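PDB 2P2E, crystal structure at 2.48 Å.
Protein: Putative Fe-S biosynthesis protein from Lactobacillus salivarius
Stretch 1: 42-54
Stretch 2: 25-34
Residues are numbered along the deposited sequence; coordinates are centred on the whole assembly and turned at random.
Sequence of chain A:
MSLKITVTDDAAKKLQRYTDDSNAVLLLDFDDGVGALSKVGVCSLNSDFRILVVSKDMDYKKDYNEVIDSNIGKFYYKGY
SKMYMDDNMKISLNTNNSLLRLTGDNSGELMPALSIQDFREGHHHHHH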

ATOM      1  N   VAL A  42       2.379   2.665  14.520  1.00 46.56           N
ATOM      2  CA  VAL A  42       1.204   3.533  14.611  1.00 46.40           C
ATOM      3  C   VAL A  42      -0.044   2.971  13.941  1.00 46.72           C
ATOM      4  O   VAL A  42       0.042   2.202  12.983  1.00 46.98           O
ATOM      5  CB  VAL A  42       1.502   4.903  13.967  1.00 46.42           C
ATOM      6  CG1 VAL A  42       0.443   5.912  14.375  1.00 46.14           C
ATOM      7  CG2 VAL A  42       2.906   5.374  14.375  1.00 46.22           C
ATOM      8  N   CYS A  43      -1.210   3.374  14.436  1.00 46.29           N
ATOM      9  CA  CYS A  43      -2.459   2.890  13.869  1.00 46.49           C
ATOM     10  C   CYS A  43      -3.602   3.876  13.992  1.00 45.95           C
ATOM     11  O   CYS A  43      -4.125   4.120  15.079  1.00 46.60           O
ATOM     12  CB  CYS A  43      -2.863   1.562  14.521  1.00 47.23           C
ATOM     13  SG  CYS A  43      -2.515   0.139  13.464  1.00 52.78           S
ATOM     14  N   SER A  44      -3.982   4.452  12.866  1.00 45.00           N
ATOM     15  CA  SER A  44      -5.082   5.390  12.838  1.00 44.39           C
ATOM     16  C   SER A  44      -6.190   4.459  12.384  1.00 44.76           C
ATOM     17  O   SER A  44      -6.455   4.323  11.187  1.00 46.34           O
ATOM     18  CB  SER A  44      -4.800   6.465  11.793  1.00 43.74           C
ATOM     19  OG  SER A  44      -3.402   6.720  11.726  1.00 43.96           O
ATOM     20  N   LEU A  45      -6.817   3.785  13.337  1.00 43.50           N
ATOM     21  CA  LEU A  45      -7.862   2.832  13.005  1.00 42.63           C
ATOM     22  C   LEU A  45      -9.110   3.445  12.389  1.00 42.64           C
ATOM     23  O   LEU A  45     -10.224   3.121  12.794  1.00 42.82           O
ATOM     24  CB  LEU A  45      -8.231   2.027  14.250  1.00 42.02           C
ATOM     25  CG  LEU A  45      -7.006   1.443  14.963  1.00 42.56           C
ATOM     26  CD1 LEU A  45      -7.458   0.770  16.244  1.00 43.70           C
ATOM     27  CD2 LEU A  45      -6.268   0.448  14.067  1.00 41.98           C
ATOM     28  N   ASN A  46      -8.938   4.321  11.404  1.00 41.56           N
ATOM     29  CA  ASN A  46     -10.086   4.940  10.752  1.00 40.50           C
ATOM     30  C   ASN A  46     -10.416   4.218   9.442  1.00 39.63           C
ATOM     31  O   ASN A  46     -11.018   4.788   8.529  1.00 38.89           O
ATOM     32  CB  ASN A  46      -9.797   6.408  10.481  1.00 42.22           C
ATOM     33  CG  ASN A  46      -8.625   6.599   9.560  1.00 44.48           C
ATOM     34  OD1 ASN A  46      -7.515   6.119   9.831  1.00 44.00           O
ATOM     35  ND2 ASN A  46      -8.854   7.309   8.452  1.00 47.18           N
ATOM     36  N   SER A  47     -10.027   2.950   9.374  1.00 38.52           N
ATOM     37  CA  SER A  47     -10.260   2.126   8.199  1.00 37.26           C
ATOM     38  C   SER A  47      -9.983   2.901   6.916  1.00 36.01           C
ATOM     39  O   SER A  47     -10.884   3.185   6.123  1.00 35.23           O
ATOM     40  CB  SER A  47     -11.692   1.583   8.212  1.00 38.25           C
ATOM     41  OG  SER A  47     -12.620   2.631   8.411  1.00 41.76           O
ATOM     42  N   ASP A  48      -8.712   3.248   6.734  1.00 33.60           N
ATOM     43  CA  ASP A  48      -8.274   3.971   5.558  1.00 29.93           C
ATOM     44  C   ASP A  48      -7.077   3.284   4.938  1.00 27.35           C
ATOM     45  O   ASP A  48      -6.418   2.479   5.586  1.00 28.40           O
ATOM     46  CB  ASP A  48      -7.914   5.396   5.928  1.00 30.84           C
ATOM     47  CG  ASP A  48      -8.843   6.382   5.303  1.00 33.11           C
ATOM     48  OD1 ASP A  48      -9.725   5.929   4.541  1.00 32.88           O
ATOM     49  OD2 ASP A  48      -8.694   7.599   5.566  1.00 35.91           O
ATOM     50  N   PHE A  49      -6.799   3.608   3.683  1.00 24.10           N
ATOM     51  CA  PHE A  49      -5.677   3.022   2.959  1.00 21.19           C
ATOM     52  C   PHE A  49      -4.351   3.678   3.242  1.00 19.64           C
ATOM     53  O   PHE A  49      -4.273   4.883   3.406  1.00 20.83           O
ATOM     54  CB  PHE A  49      -5.917   3.111   1.463  1.00 19.94           C
ATOM     55  CG  PHE A  49      -6.901   2.127   0.959  1.00 17.41           C
ATOM     56  CD1 PHE A  49      -6.602   0.778   0.965  1.00 17.74           C
ATOM     57  CD2 PHE A  49      -8.120   2.545   0.461  1.00 16.71           C
ATOM     58  CE1 PHE A  49      -7.510  -0.148   0.475  1.00 17.65           C
ATOM     59  CE2 PHE A  49      -9.028   1.627  -0.028  1.00 17.22           C
ATOM     60  CZ  PHE A  49      -8.722   0.280  -0.023  1.00 17.19           C
ATOM     61  N   ARG A  50      -3.301   2.876   3.279  1.00 17.94           N
ATOM     62  CA  ARG A  50      -1.968   3.396   3.507  1.00 18.08           C
ATOM     63  C   ARG A  50      -0.964   2.344   3.061  1.00 18.36           C
ATOM     64  O   ARG A  50      -1.289   1.161   2.994  1.00 17.98           O
ATOM     65  CB  ARG A  50      -1.769   3.716   4.982  1.00 17.24           C
ATOM     66  CG  ARG A  50      -1.881   2.505   5.854  1.00 19.49           C
ATOM     67  CD  ARG A  50      -1.454   2.787   7.272  1.00 19.15           C
ATOM     68  NE  ARG A  50      -1.679   1.619   8.109  1.00 19.42           N
ATOM     69  CZ  ARG A  50      -1.228   1.494   9.348  1.00 23.06           C
ATOM     70  NH1 ARG A  50      -0.520   2.467   9.902  1.00 24.34           N
ATOM     71  NH2 ARG A  50      -1.479   0.390  10.033  1.00 24.12           N
ATOM     72  N   ILE A  51       0.250   2.770   2.740  1.00 18.36           N
ATOM     73  CA  ILE A  51       1.284   1.834   2.317  1.00 19.65           C
ATOM     74  C   ILE A  51       2.213   1.468   3.452  1.00 20.81           C
ATOM     75  O   ILE A  51       2.763   2.337   4.120  1.00 21.33           O
ATOM     76  CB  ILE A  51       2.163   2.402   1.198  1.00 21.01           C
ATOM     77  CG1 ILE A  51       1.286   2.884   0.055  1.00 21.43           C
ATOM     78  CG2 ILE A  51       3.121   1.338   0.701  1.00 18.11           C
ATOM     79  CD1 ILE A  51       0.319   1.859  -0.405  1.00 25.83           C
ATOM     80  N   LEU A  52       2.388   0.172   3.661  1.00 21.18           N
ATOM     81  CA  LEU A  52       3.274  -0.315   4.702  1.00 22.56           C
ATOM     82  C   LEU A  52       4.414  -1.059   4.050  1.00 23.34           C
ATOM     83  O   LEU A  52       4.215  -1.760   3.059  1.00 24.46           O
ATOM     84  CB  LEU A  52       2.542  -1.288   5.624  1.00 23.31           C
ATOM     85  CG  LEU A  52       1.628  -0.800   6.740  1.00 24.68           C
ATOM     86  CD1 LEU A  52       0.782   0.367   6.265  1.00 27.64           C
ATOM     87  CD2 LEU A  52       0.757  -1.965   7.191  1.00 23.85           C
ATOM     88  N   VAL A  53       5.612  -0.898   4.593  1.00 23.66           N
ATOM     89  CA  VAL A  53       6.754  -1.621   4.080  1.00 22.81           C
ATOM     90  C   VAL A  53       7.312  -2.417   5.248  1.00 22.31           C
ATOM     91  O   VAL A  53       7.596  -1.884   6.325  1.00 18.80           O
ATOM     92  CB  VAL A  53       7.814  -0.678   3.473  1.00 22.89           C
ATOM     93  CG1 VAL A  53       8.012   0.498   4.358  1.00 26.10           C
ATOM     94  CG2 VAL A  53       9.135  -1.419   3.276  1.00 23.32           C
ATOM     95  N   VAL A  54       7.421  -3.717   5.012  1.00 23.15           N
ATOM     96  CA  VAL A  54       7.911  -4.666   5.987  1.00 24.93           C
ATOM     97  C   VAL A  54       9.052  -5.438   5.367  1.00 27.09           C
ATOM     98  O   VAL A  54       9.409  -5.205   4.217  1.00 27.89           O
ATOM     99  CB  VAL A  54       6.823  -5.674   6.345  1.00 23.04           C
ATOM    100  CG1 VAL A  54       5.644  -4.972   6.968  1.00 22.57           C
ATOM    101  CG2 VAL A  54       6.398  -6.411   5.094  1.00 20.99           C
TER
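Stretch 2 25-34: VLLLDFDDGV

Stretch 2 opens in an extended strand that has begun earlier in the chain and lies antiparallel beside the strand of stretch 1, which runs on past Val 54. Their N-to-C directions make an angle of 151°, and the axes approach to 4.7 Å, the spacing of neighbours in one sheet. The register pairs Val 25 with Val 54, Leu 27 with Leu 52 and Asp 29 with Arg 50 as hydrogen-bonded pairs, each satisfying the amide and carbonyl of both partners. Val 25 N gives to Val 54 O at 3.0 Å, and Val 54 N returns to Val 25 O at 3.1 Å; Leu 27 N to Leu 52 O is 2.8 Å and Leu 52 N to Leu 27 O 2.9 Å; Asp 29 N to Arg 50 O is 2.9 Å and Arg 50 N to Asp 29 O 3.1 Å. Beyond the last of these pairs, Asp 31 N donates to Asp 48 O at 2.8 Å. The carbonyls of Val 25, Leu 27 and Asp 29, already hydrogen-bonded, also receive CA-H contacts from the residues of the intervening pairs, as from Ile 51 CA to Leu 27 O at 3.3 Å.

Alternation sends Leu 26, Leu 28 and Phe 30 to one face with Val 53, Ile 51 and Phe 49. These buried side chains have no polar groups to satisfy and simply pack: Leu 28 CD1 lies 3.6 Å from Ile 51 CD1, and Leu 26 CD2 4.2 Å from Val 53 CB. Phe 30 turns its edge toward the face of Phe 49, with ring centroids 5.4 Å apart and planes at 63°.

On the other face, Val 25 and Leu 27 meet Val 54 and Leu 52, with Leu 27 CD1 4.0 Å from Val 54 CG1. Asp 29 then brings a buried charge, which Arg 50 answers. Asp 29 OD2 accepts from Arg 50 NE at 2.8 Å and from Arg 50 NH2 at 3.1 Å, in a salt bridge at the guanidinium edge; Asp 29 OD1 is satisfied elsewhere in the structure. The long, extended arginine also reaches back to its own stretch, Arg 50 NH1 donating to Val 42 O at 3.1 Å.

Asp 31 points toward stretch 1. Its OD2 lies over one face of the guanidinium and accepts a weak hydrogen bond from Ser 44 N at 2.9 Å, while Asp 31 OD1 stands 3.7 Å from Arg 50 NH2, a long, purely electrostatic salt bridge. At Gly 33 the backbone angles themselves call for glycine, and its bare backbone lets Leu 45 CD2 come within 3.3 Å of Gly 33 N.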

ATOM      1  N   VAL A  25       9.061  -5.817   1.288  1.00 22.08           N
ATOM      2  CA  VAL A  25       7.765  -6.169   0.725  1.00 20.98           C
ATOM      3  C   VAL A  25       6.800  -4.999   0.947  1.00 20.39           C
ATOM      4  O   VAL A  25       6.817  -4.355   1.987  1.00 19.50           O
ATOM      5  CB  VAL A  25       7.190  -7.441   1.409  1.00 22.04           C
ATOM      6  CG1 VAL A  25       5.766  -7.707   0.942  1.00 21.15           C
ATOM      7  CG2 VAL A  25       8.071  -8.632   1.102  1.00 21.50           C
ATOM      8  N   LEU A  26       5.959  -4.725  -0.044  1.00 20.90           N
ATOM      9  CA  LEU A  26       4.995  -3.637   0.049  1.00 19.09           C
ATOM     10  C   LEU A  26       3.593  -4.122   0.356  1.00 18.40           C
ATOM     11  O   LEU A  26       3.138  -5.135  -0.180  1.00 18.38           O
ATOM     12  CB  LEU A  26       4.967  -2.845  -1.253  1.00 18.37           C
ATOM     13  CG  LEU A  26       6.211  -2.015  -1.534  1.00 18.77           C
ATOM     14  CD1 LEU A  26       6.084  -1.334  -2.862  1.00 15.97           C
ATOM     15  CD2 LEU A  26       6.380  -0.992  -0.442  1.00 18.43           C
ATOM     16  N   LEU A  27       2.908  -3.379   1.214  1.00 17.05           N
ATOM     17  CA  LEU A  27       1.556  -3.728   1.577  1.00 17.69           C
ATOM     18  C   LEU A  27       0.604  -2.559   1.402  1.00 18.63           C
ATOM     19  O   LEU A  27       0.917  -1.424   1.766  1.00 20.12           O
ATOM     20  CB  LEU A  27       1.494  -4.178   3.030  1.00 15.30           C
ATOM     21  CG  LEU A  27       2.475  -5.238   3.508  1.00 14.70           C
ATOM     22  CD1 LEU A  27       2.213  -5.469   4.986  1.00 14.07           C
ATOM     23  CD2 LEU A  27       2.317  -6.527   2.722  1.00 13.58           C
ATOM     24  N   LEU A  28      -0.554  -2.837   0.821  1.00 19.08           N
ATOM     25  CA  LEU A  28      -1.582  -1.827   0.679  1.00 19.17           C
ATOM     26  C   LEU A  28      -2.485  -2.210   1.839  1.00 20.65           C
ATOM     27  O   LEU A  28      -3.328  -3.095   1.726  1.00 20.54           O
ATOM     28  CB  LEU A  28      -2.318  -1.974  -0.642  1.00 18.80           C
ATOM     29  CG  LEU A  28      -3.458  -0.979  -0.833  1.00 20.52           C
ATOM     30  CD1 LEU A  28      -2.982   0.458  -0.622  1.00 18.65           C
ATOM     31  CD2 LEU A  28      -4.001  -1.150  -2.226  1.00 21.73           C
ATOM     32  N   ASP A  29      -2.273  -1.553   2.967  1.00 21.16           N
ATOM     33  CA  ASP A  29      -3.016  -1.850   4.172  1.00 23.14           C
ATOM     34  C   ASP A  29      -4.310  -1.084   4.359  1.00 23.86           C
ATOM     35  O   ASP A  29      -4.420   0.083   4.000  1.00 25.11           O
ATOM     36  CB  ASP A  29      -2.101  -1.621   5.383  1.00 25.49           C
ATOM     37  CG  ASP A  29      -2.812  -1.808   6.707  1.00 27.45           C
ATOM     38  OD1 ASP A  29      -3.429  -2.876   6.903  1.00 28.39           O
ATOM     39  OD2 ASP A  29      -2.745  -0.891   7.557  1.00 29.86           O
ATOM     40  N   PHE A  30      -5.302  -1.775   4.904  1.00 25.10           N
ATOM     41  CA  PHE A  30      -6.573  -1.155   5.224  1.00 25.15           C
ATOM     42  C   PHE A  30      -6.467  -1.053   6.744  1.00 25.44           C
ATOM     43  O   PHE A  30      -6.548  -2.048   7.462  1.00 24.22           O
ATOM     44  CB  PHE A  30      -7.748  -2.038   4.816  1.00 25.76           C
ATOM     45  CG  PHE A  30      -9.054  -1.319   4.836  1.00 26.00           C
ATOM     46  CD1 PHE A  30      -9.244  -0.193   4.037  1.00 27.58           C
ATOM     47  CD2 PHE A  30     -10.077  -1.724   5.680  1.00 26.32           C
ATOM     48  CE1 PHE A  30     -10.430   0.530   4.085  1.00 26.69           C
ATOM     49  CE2 PHE A  30     -11.269  -1.011   5.738  1.00 25.88           C
ATOM     50  CZ  PHE A  30     -11.444   0.120   4.937  1.00 26.84           C
ATOM     51  N   ASP A  31      -6.245   0.167   7.212  1.00 26.21           N
ATOM     52  CA  ASP A  31      -6.054   0.460   8.621  1.00 27.15           C
ATOM     53  C   ASP A  31      -7.308   0.284   9.447  1.00 27.82           C
ATOM     54  O   ASP A  31      -8.018   1.247   9.692  1.00 28.97           O
ATOM     55  CB  ASP A  31      -5.551   1.889   8.763  1.00 27.59           C
ATOM     56  CG  ASP A  31      -4.905   2.132  10.086  1.00 28.76           C
ATOM     57  OD1 ASP A  31      -4.973   1.221  10.934  1.00 31.03           O
ATOM     58  OD2 ASP A  31      -4.331   3.223  10.280  1.00 29.13           O
ATOM     59  N   ASP A  32      -7.575  -0.936   9.894  1.00 28.64           N
ATOM     60  CA  ASP A  32      -8.776  -1.200  10.677  1.00 29.45           C
ATOM     61  C   ASP A  32      -8.475  -1.977  11.952  1.00 30.49           C
ATOM     62  O   ASP A  32      -9.382  -2.397  12.670  1.00 30.91           O
ATOM     63  CB  ASP A  32      -9.788  -1.974   9.830  1.00 28.68           C
ATOM     64  CG  ASP A  32      -9.181  -3.203   9.183  1.00 29.26           C
ATOM     65  OD1 ASP A  32      -8.084  -3.620   9.609  1.00 30.01           O
ATOM     66  OD2 ASP A  32      -9.803  -3.758   8.256  1.00 28.81           O
ATOM     67  N   GLY A  33      -7.195  -2.173  12.231  1.00 31.28           N
ATOM     68  CA  GLY A  33      -6.828  -2.893  13.430  1.00 31.36           C
ATOM     69  C   GLY A  33      -6.772  -4.392  13.237  1.00 31.30           C
ATOM     70  O   GLY A  33      -6.342  -5.113  14.134  1.00 32.78           O
ATOM     71  N   VAL A  34      -7.215  -4.874  12.083  1.00 30.71           N
ATOM     72  CA  VAL A  34      -7.172  -6.306  11.821  1.00 31.14           C
ATOM     73  C   VAL A  34      -5.794  -6.707  11.253  1.00 31.97           C
ATOM     74  O   VAL A  34      -5.254  -6.050  10.355  1.00 32.13           O
ATOM     75  CB  VAL A  34      -8.287  -6.725  10.831  1.00 30.33           C
ATOM     76  CG1 VAL A  34      -8.306  -8.236  10.675  1.00 29.55           C
ATOM     77  CG2 VAL A  34      -9.632  -6.242  11.329  1.00 28.58           C
TER